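Local coordinates for 190aa long hypothetical protein (Pyrococcus horikoshii, PDB 2DDZ), which is of unknown function, belongs to the DUF366 family in the class II tRNA synthetase clan, and assembles as a hexamer, at residues E49-D53 with I54-R58. Sequence-based numbering, arbitrary orientation.
Sequences EEMVD and IEDLR. With GOL (glycerol), chain R.
Asp53 turns CG away from its own backbone N (chi1 -165°), which swings the carboxylate forward over the first turn of helix 54-59, while Asp56 folds CG back beside its backbone N (chi1 -75°), which turns its carboxylate back toward the CB of Asp53. Asp53 is the N-cap: its OD1 accepts from Glu55 N at 3.0 Å, the donor standing above the carboxylate plane rather than within it and the N-H...O angle a bent 133°. Its carbonyl starts the helical ladder, with Asp53 O 3.2 Å from Leu57 N and a weak, strongly bent bond to Asp56 N. The two aspartate side chains cross almost perpendicularly, CB of Asp53 against OD2 of Asp56; Asp53 OD2 and Asp56 OD1, which carry like charge, are 3.8 Å apart. A glycerol, probably from the crystallisation liquor, bridges loop and helix: its O3 accepts from Asp53 N (3.1 Å) and donates to Asp56 OD2. The glycerol O2 accepts from Val52 N at 2.7 Å. On the apolar side the Met51 and Leu57 side chains run alongside one another in opposite senses, Met51 CB 3.7 Å from Leu57 CD2; Met51 also packs on Val46 and Ile63. Two other subunits meet the turn: Arg187 of the second hydrogen-bonds Met51 O, and Tyr27 of the third packs on Ile54 and Glu55. The contact is thus a capped helix start, joining the loop after strand 36-45 to a short helix at a subunit interface. Asp53, Glu55 and Asp56 gather negative charge at the helix N-terminus, where the helix dipole would probably ease the repulsion among them, and the long, weak ion pairs from Lys185 of the second subunit to Asp53 and Glu55 may add a little.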
loop_
_atom_site.group_PDB
_atom_site.type_symbol
_atom_site.label_atom_id
_atom_site.label_comp_id
_atom_site.label_asym_id
_atom_site.label_seq_id
_atom_site.Cartn_x
_atom_site.Cartn_y
_atom_site.Cartn_z
ATOM N N GLU E 49 -24.330 -10.374 14.188
ATOM C CA GLU E 49 -24.021 -9.993 12.816
ATOM C C GLU E 49 -23.116 -8.772 12.791
ATOM O O GLU E 49 -22.614 -8.378 11.738
ATOM C CB GLU E 49 -25.304 -9.690 12.035
ATOM C CG GLU E 49 -26.247 -8.731 12.751
ATOM C CD GLU E 49 -27.307 -9.452 13.567
ATOM O OE1 GLU E 49 -27.017 -10.544 14.106
ATOM O OE2 GLU E 49 -28.432 -8.920 13.676
ATOM N N GLU E 50 -22.915 -8.167 13.954
ATOM C CA GLU E 50 -22.061 -6.993 14.053
ATOM C C GLU E 50 -20.756 -7.318 14.784
ATOM O O GLU E 50 -19.866 -6.472 14.875
ATOM C CB GLU E 50 -22.792 -5.863 14.783
ATOM C CG GLU E 50 -24.053 -5.349 14.089
ATOM C CD GLU E 50 -23.768 -4.610 12.788
ATOM O OE1 GLU E 50 -22.647 -4.082 12.621
ATOM O OE2 GLU E 50 -24.677 -4.541 11.938
ATOM N N MET E 51 -20.645 -8.536 15.312
ATOM C CA MET E 51 -19.443 -8.944 16.033
ATOM C C MET E 51 -18.232 -8.999 15.101
ATOM O O MET E 51 -18.297 -9.579 14.017
ATOM C CB MET E 51 -19.646 -10.312 16.697
ATOM C CG MET E 51 -20.540 -10.303 17.924
ATOM S SD MET E 51 -20.534 -11.844 18.794
ATOM C CE MET E 51 -19.297 -11.516 19.817
ATOM N N VAL E 52 -17.130 -8.392 15.528
ATOM C CA VAL E 52 -15.917 -8.358 14.714
ATOM C C VAL E 52 -14.891 -9.425 15.096
ATOM O O VAL E 52 -14.219 -9.978 14.232
ATOM C CB VAL E 52 -15.256 -6.956 14.779
ATOM C CG1 VAL E 52 -13.872 -6.995 14.144
ATOM C CG2 VAL E 52 -16.141 -5.927 14.044
ATOM N N ASP E 53 -14.762 -9.701 16.390
ATOM C CA ASP E 53 -13.813 -10.710 16.850
ATOM C C ASP E 53 -14.331 -12.104 16.474
ATOM O O ASP E 53 -15.279 -12.606 17.077
ATOM C CB ASP E 53 -13.628 -10.616 18.368
ATOM C CG ASP E 53 -12.411 -11.386 18.861
ATOM O OD1 ASP E 53 -11.973 -12.343 18.185
ATOM O OD2 ASP E 53 -11.889 -11.039 19.943
ATOM N N ILE E 54 -13.701 -12.720 15.474
ATOM C CA ILE E 54 -14.089 -14.045 15.022
ATOM C C ILE E 54 -14.038 -15.045 16.168
ATOM O O ILE E 54 -14.834 -15.987 16.209
ATOM C CB ILE E 54 -13.174 -14.558 13.885
ATOM C CG1 ILE E 54 -13.362 -13.703 12.629
ATOM C CG2 ILE E 54 -13.535 -16.003 13.536
ATOM C CD1 ILE E 54 -14.810 -13.587 12.238
ATOM N N GLU E 55 -13.087 -14.862 17.083
ATOM C CA GLU E 55 -12.977 -15.754 18.238
ATOM C C GLU E 55 -14.239 -15.649 19.120
ATOM O O GLU E 55 -14.666 -16.640 19.717
ATOM C CB GLU E 55 -11.740 -15.405 19.075
ATOM C CG GLU E 55 -11.529 -16.317 20.282
ATOM C CD GLU E 55 -10.276 -15.966 21.083
ATOM O OE1 GLU E 55 -9.552 -15.027 20.688
ATOM O OE2 GLU E 55 -10.015 -16.631 22.108
ATOM N N ASP E 56 -14.823 -14.452 19.220
ATOM C CA ASP E 56 -16.040 -14.286 20.015
ATOM C C ASP E 56 -17.154 -15.067 19.338
ATOM O O ASP E 56 -18.002 -15.659 20.010
ATOM C CB ASP E 56 -16.454 -12.806 20.142
ATOM C CG ASP E 56 -15.575 -12.022 21.120
ATOM O OD1 ASP E 56 -14.795 -12.654 21.869
ATOM O OD2 ASP E 56 -15.670 -10.772 21.147
ATOM N N LEU E 57 -17.153 -15.068 18.006
ATOM C CA LEU E 57 -18.165 -15.808 17.254
ATOM C C LEU E 57 -18.016 -17.310 17.506
ATOM O O LEU E 57 -18.992 -17.991 17.788
ATOM C CB LEU E 57 -18.043 -15.528 15.748
ATOM C CG LEU E 57 -18.385 -14.102 15.294
ATOM C CD1 LEU E 57 -17.993 -13.913 13.840
ATOM C CD2 LEU E 57 -19.872 -13.841 15.492
ATOM N N ARG E 58 -16.793 -17.822 17.416
ATOM C CA ARG E 58 -16.551 -19.247 17.628
ATOM C C ARG E 58 -16.914 -19.682 19.049
ATOM O O ARG E 58 -17.533 -20.731 19.246
ATOM C CB ARG E 58 -15.080 -19.599 17.329
ATOM C CG ARG E 58 -14.720 -19.630 15.845
ATOM C CD ARG E 58 -13.193 -19.655 15.630
ATOM N NE ARG E 58 -12.534 -20.757 16.340
ATOM C CZ ARG E 58 -12.655 -22.040 16.013
ATOM N NH1 ARG E 58 -13.408 -22.402 14.979
ATOM N NH2 ARG E 58 -12.022 -22.966 16.717
HETATM C C1 GOL R . -16.663 -5.659 19.676
HETATM O O1 GOL R . -17.484 -4.517 19.473
HETATM C C2 GOL R . -17.255 -6.892 18.984
HETATM O O2 GOL R . -17.377 -6.631 17.577
HETATM C C3 GOL R . -16.326 -8.091 19.232
HETATM O O3 GOL R . -16.832 -9.275 18.611
#